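Local coordinates for SusD superfamily protein (Bacteroides fragilis, PDB 3L22) that probably binds glycans at the outer membrane of Bacteroides as a SusD-family lipoprotein, working beside a TonB-dependent transporter, and can bind zinc, at residues A242-Q247 and K318-P323; Q265-Y270 and M310-A315. All blocks are in the same frame, centred on the assembly; numbering follows the deposited sequence.

In the fold
Both interactions lie on the same side of the chain's centre, about 12 Å apart between their own centres, and along the sequence 265-270/310-315 is nested inside the loop closed by 242-247/318-323. Strand 322-326, paired antiparallel with strand 249-253, joins them: interaction 1 sits where the chain leads into both strands, while interaction 2 packs helix 267-271 against the loop that precedes strand 322-326. The two touch directly. Lys318 NZ forms a salt bridge with Glu269 OE1 at 2.8 Å, and Gln320 OE1 probably accepts a hydrogen bond from Asp314 N. Together they set a largely irregular, loop-rich part of this SusD-family protein beside the two-stranded sheet of 249-253 and 322-326.

Interaction 1: residues A242-Q247 and K318-P323; sequences APYFSQ and KLQWVP
Tyr244 lays its CB directly over the five-membered ring of Trp321, a CH-pi contact of 3.4 Å from that CB to the ring centroid and only 14° off the ring normal. Pro243 O lies over the same face of the indole, toward the rim near CZ2, so the chain following the cis peptide bond before Pro243 runs across the tryptophan. From CB the tyrosine ring is carried past the indole rather than onto it: CG stands anti to the carbonyl carbon (chi1 -51°), and the ring lies near parallel to the five-membered ring, slid so far that the two barely overlap, with centroids 5.0 Å apart.

Beyond the indole, the tyrosine ring rests on the backbone of 319-320. Leu319 O sits over the centre of one face, 3.7 Å above the plane, while Ala242 N lies over the opposite face toward its rim. The phenol OH reaches Leu319 CB at 3.8 Å. Gln320 crosses the tyrosine at about a right angle, bringing CG to 3.8 Å from Tyr244 CE1; its amide NE2 turns to Tyr240 O and its OE1 to Asp314 N.

Phe245 meets the other end of the indole. It lies alongside Trp321, pointing the same way, and its CD1 comes within 3.5 Å of Trp321 CH2; again the planes are near parallel, at 22°, but displaced. Val195 of helix 192-196 touches both aromatic side chains.

No hydrogen bond links the two segments, so aromatic and apolar contacts carry the join. Tyr244, Trp321 and Phe245 form an aromatic cluster at the surface, with Tyr244 CB and Phe245 CD1 both on the same side of the buried indole's plane, just where the chain enters the antiparallel pair of strands 249-253 and 322-326.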
# COMPACT_ATOMS: atom_id res chain seq x y z
N ALA A 242 -12.80 2.67 16.89
CA ALA A 242 -13.88 3.57 16.45
C ALA A 242 -13.44 5.03 16.65
O ALA A 242 -12.94 5.37 17.74
CB ALA A 242 -15.22 3.27 17.26
N PRO A 243 -13.66 5.89 15.64
CA PRO A 243 -14.36 5.70 14.36
C PRO A 243 -13.47 5.19 13.22
O PRO A 243 -13.92 5.18 12.07
CB PRO A 243 -14.88 7.10 14.05
CG PRO A 243 -13.84 8.04 14.63
CD PRO A 243 -13.42 7.32 15.92
N TYR A 244 -12.26 4.77 13.56
CA TYR A 244 -11.27 4.17 12.67
C TYR A 244 -10.52 5.16 11.79
O TYR A 244 -9.91 4.77 10.80
CB TYR A 244 -11.81 2.98 11.87
CG TYR A 244 -12.52 1.94 12.71
CD1 TYR A 244 -11.81 1.06 13.53
CD2 TYR A 244 -13.91 1.87 12.74
CE1 TYR A 244 -12.47 0.14 14.33
CE2 TYR A 244 -14.56 0.94 13.52
CZ TYR A 244 -13.84 0.07 14.31
OH TYR A 244 -14.51 -0.86 15.08
N PHE A 245 -10.55 6.44 12.16
CA PHE A 245 -9.73 7.45 11.49
C PHE A 245 -9.50 8.58 12.48
O PHE A 245 -10.23 8.72 13.45
CB PHE A 245 -10.39 7.98 10.19
CG PHE A 245 -11.74 8.64 10.38
CD1 PHE A 245 -12.91 7.89 10.40
CD2 PHE A 245 -11.83 10.02 10.54
CE1 PHE A 245 -14.14 8.49 10.57
CE2 PHE A 245 -13.06 10.63 10.69
CZ PHE A 245 -14.21 9.88 10.74
N SER A 246 -8.50 9.40 12.19
CA SER A 246 -8.11 10.49 13.03
C SER A 246 -7.69 11.64 12.11
O SER A 246 -7.75 11.52 10.88
CB SER A 246 -6.93 10.09 13.91
OG SER A 246 -5.71 9.99 13.14
N GLN A 247 -7.21 12.73 12.70
CA GLN A 247 -6.58 13.81 11.95
C GLN A 247 -5.28 13.43 11.22
O GLN A 247 -4.75 14.26 10.47
CB GLN A 247 -6.31 14.99 12.87
CG GLN A 247 -7.65 15.66 13.23
CD GLN A 247 -7.50 16.82 14.14
OE1 GLN A 247 -6.43 17.05 14.69
NE2 GLN A 247 -8.58 17.56 14.34
N LYS A 318 -14.32 -7.71 12.41
CA LYS A 318 -13.50 -7.39 11.26
C LYS A 318 -13.69 -5.94 10.80
O LYS A 318 -13.38 -5.59 9.63
CB LYS A 318 -13.70 -8.38 10.10
CG LYS A 318 -13.75 -9.84 10.49
CD LYS A 318 -13.68 -10.75 9.23
CE LYS A 318 -14.22 -12.18 9.43
NZ LYS A 318 -13.86 -13.05 8.23
N LEU A 319 -14.15 -5.07 11.71
CA LEU A 319 -14.58 -3.71 11.32
C LEU A 319 -13.42 -2.72 11.23
O LEU A 319 -13.62 -1.58 10.81
CB LEU A 319 -15.64 -3.17 12.25
CG LEU A 319 -17.02 -3.80 12.11
CD1 LEU A 319 -17.90 -3.47 13.30
CD2 LEU A 319 -17.65 -3.31 10.78
N GLN A 320 -12.21 -3.11 11.60
CA GLN A 320 -11.10 -2.16 11.55
C GLN A 320 -10.80 -1.77 10.11
O GLN A 320 -10.68 -2.64 9.22
CB GLN A 320 -9.87 -2.70 12.25
CG GLN A 320 -10.07 -2.81 13.76
CD GLN A 320 -8.99 -3.65 14.49
OE1 GLN A 320 -8.83 -4.87 14.26
NE2 GLN A 320 -8.27 -3.01 15.41
N TRP A 321 -10.69 -0.47 9.88
CA TRP A 321 -10.33 0.05 8.56
C TRP A 321 -8.87 -0.26 8.20
O TRP A 321 -8.01 -0.38 9.08
CB TRP A 321 -10.52 1.56 8.54
CG TRP A 321 -11.95 2.04 8.62
CD1 TRP A 321 -13.06 1.35 9.06
CD2 TRP A 321 -12.40 3.36 8.33
NE1 TRP A 321 -14.17 2.14 8.99
CE2 TRP A 321 -13.80 3.38 8.56
CE3 TRP A 321 -11.77 4.52 7.88
CZ2 TRP A 321 -14.56 4.54 8.39
CZ3 TRP A 321 -12.55 5.68 7.71
CH2 TRP A 321 -13.93 5.66 7.94
N VAL A 322 -8.62 -0.44 6.90
CA VAL A 322 -7.31 -0.68 6.37
C VAL A 322 -6.73 0.68 5.99
O VAL A 322 -7.25 1.36 5.10
CB VAL A 322 -7.38 -1.63 5.17
CG1 VAL A 322 -5.96 -1.90 4.53
CG2 VAL A 322 -8.06 -2.95 5.63
N PRO A 323 -5.67 1.13 6.70
CA PRO A 323 -5.04 2.41 6.43
C PRO A 323 -4.05 2.34 5.25
O PRO A 323 -3.03 1.60 5.30
CB PRO A 323 -4.30 2.68 7.73
CG PRO A 323 -3.89 1.34 8.21
CD PRO A 323 -4.98 0.39 7.78

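Interaction 2: residues Q265-Y270 and M310-A315; sequences QSLAEY and MKFTDA. With EDO (1,2-ethanediol), chain Y.
Ala268 is the bump that fits the bend of 312-315. Its CB points into the turned backbone and meets Asp314 O at 3.3 Å, with Ala315 CB 4.1 Å from it. Asp314 is the centre of an inverse gamma turn; its CB leads away from the helix, OD2 bonding to Thr317 OG1, and the alanine methyl meets mostly backbone. Beside it, Ala268 CA makes a CA-H...O contact of 3.3 Å with Phe312 O.

Leu267 and Phe312 lie side by side, pointing the same way, and the leucine's CD2 methyl sits over the centre of the phenylalanine ring: 3.6 Å from its centroid, 6° off the normal. On the residue after Ala268, Glu269 CG touches Ala315 CB.

A capping box closes the first turn of this short, weakly bonded helix. Ser266 OG accepts from Glu269 N, while Glu269 OE1 takes Ser266 OG on its anti lone pair at 2.7 Å and Ser266 N at 3.1 Å. That oxygen also takes Lys318 NZ, a charge that would tend to keep the carboxylate ionised.

At the far end of 310-315, a 1,2-ethanediol, probably from the crystallisation liquor, donates from O2 to Met310 O (3.1 Å).

Around this joint, Leu267 packs on Tyr46 and Leu47 of helix 44-52 and on Val322, while Phe312 touches Pro323; helix 267-271 is thus wedged between helix 44-52, strand 322-326 and the loop leading into that strand.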
# COMPACT_ATOMS: atom_id res chain seq x y z
N GLN A 265 -9.72 -13.88 5.56
CA GLN A 265 -9.32 -12.88 4.58
C GLN A 265 -9.08 -11.51 5.19
O GLN A 265 -8.59 -10.66 4.50
CB GLN A 265 -10.38 -12.78 3.50
CG GLN A 265 -10.46 -14.06 2.68
CD GLN A 265 -11.43 -13.94 1.57
OE1 GLN A 265 -11.62 -12.84 1.04
NE2 GLN A 265 -12.08 -15.07 1.20
N SER A 266 -9.44 -11.30 6.45
CA SER A 266 -9.27 -10.00 7.06
C SER A 266 -7.90 -9.88 7.72
O SER A 266 -7.30 -10.88 8.12
CB SER A 266 -10.32 -9.73 8.14
OG SER A 266 -10.15 -10.60 9.24
N LEU A 267 -7.44 -8.64 7.85
CA LEU A 267 -6.24 -8.34 8.60
C LEU A 267 -6.24 -8.94 10.01
O LEU A 267 -5.27 -9.63 10.41
CB LEU A 267 -6.06 -6.82 8.70
CG LEU A 267 -5.25 -6.15 7.59
CD1 LEU A 267 -5.59 -6.59 6.20
CD2 LEU A 267 -5.28 -4.62 7.78
N ALA A 268 -7.31 -8.71 10.76
CA ALA A 268 -7.39 -9.18 12.13
C ALA A 268 -7.27 -10.69 12.26
O ALA A 268 -6.66 -11.19 13.21
CB ALA A 268 -8.69 -8.65 12.85
N GLU A 269 -7.80 -11.40 11.28
CA GLU A 269 -7.72 -12.85 11.29
C GLU A 269 -6.28 -13.36 11.13
O GLU A 269 -5.98 -14.47 11.58
CB GLU A 269 -8.61 -13.44 10.21
CG GLU A 269 -10.07 -13.40 10.61
CD GLU A 269 -10.96 -13.79 9.47
OE1 GLU A 269 -11.07 -13.03 8.49
OE2 GLU A 269 -11.49 -14.91 9.55
N TYR A 270 -5.41 -12.55 10.55
CA TYR A 270 -4.00 -12.94 10.36
C TYR A 270 -3.10 -12.68 11.58
O TYR A 270 -2.03 -13.27 11.68
CB TYR A 270 -3.45 -12.27 9.06
CG TYR A 270 -3.75 -13.09 7.85
CD1 TYR A 270 -5.05 -13.27 7.44
CD2 TYR A 270 -2.75 -13.70 7.12
CE1 TYR A 270 -5.35 -14.03 6.34
CE2 TYR A 270 -3.06 -14.47 6.00
CZ TYR A 270 -4.36 -14.61 5.63
OH TYR A 270 -4.71 -15.36 4.58
N MSE A 310 -0.39 -6.21 17.84
CA MSE A 310 -1.72 -5.83 18.38
C MSE A 310 -2.38 -4.67 17.65
O MSE A 310 -3.27 -4.02 18.20
CB MSE A 310 -1.63 -5.53 19.87
CG MSE A 310 -0.88 -6.62 20.67
SE MSE A 310 -1.88 -8.28 20.67
CE MSE A 310 -3.40 -7.72 21.78
N LYS A 311 -2.01 -4.40 16.40
CA LYS A 311 -2.75 -3.38 15.64
C LYS A 311 -4.16 -3.84 15.26
O LYS A 311 -5.15 -3.17 15.55
CB LYS A 311 -2.01 -2.93 14.38
CG LYS A 311 -0.80 -2.02 14.67
CD LYS A 311 -0.01 -1.62 13.44
CE LYS A 311 1.19 -0.72 13.82
NZ LYS A 311 1.83 -0.11 12.60
N PHE A 312 -4.25 -4.96 14.57
CA PHE A 312 -5.51 -5.46 14.03
C PHE A 312 -5.85 -6.75 14.72
O PHE A 312 -5.37 -7.81 14.29
CB PHE A 312 -5.35 -5.70 12.52
CG PHE A 312 -4.92 -4.48 11.77
CD1 PHE A 312 -5.84 -3.49 11.46
CD2 PHE A 312 -3.60 -4.32 11.37
CE1 PHE A 312 -5.46 -2.34 10.76
CE2 PHE A 312 -3.21 -3.18 10.69
CZ PHE A 312 -4.14 -2.18 10.40
N THR A 313 -6.61 -6.68 15.79
CA THR A 313 -6.98 -7.88 16.52
C THR A 313 -8.48 -8.11 16.69
O THR A 313 -8.86 -9.07 17.38
CB THR A 313 -6.26 -7.94 17.88
OG1 THR A 313 -6.62 -6.80 18.64
CG2 THR A 313 -4.72 -7.98 17.66
N ASP A 314 -9.34 -7.31 16.04
CA ASP A 314 -10.76 -7.56 16.19
C ASP A 314 -11.22 -8.48 15.08
O ASP A 314 -11.71 -8.04 14.02
CB ASP A 314 -11.55 -6.25 16.24
CG ASP A 314 -13.05 -6.49 16.42
OD1 ASP A 314 -13.53 -7.67 16.52
OD2 ASP A 314 -13.77 -5.46 16.43
N ALA A 315 -11.04 -9.77 15.30
CA ALA A 315 -11.35 -10.79 14.29
C ALA A 315 -12.84 -11.14 14.36
O ALA A 315 -13.38 -11.66 13.42
CB ALA A 315 -10.51 -12.01 14.45
C1 EDO Y . -3.65 -0.98 20.11
O1 EDO Y . -3.35 -1.39 21.48
C2 EDO Y . -5.12 -0.99 19.67
O2 EDO Y . -5.29 -1.63 18.38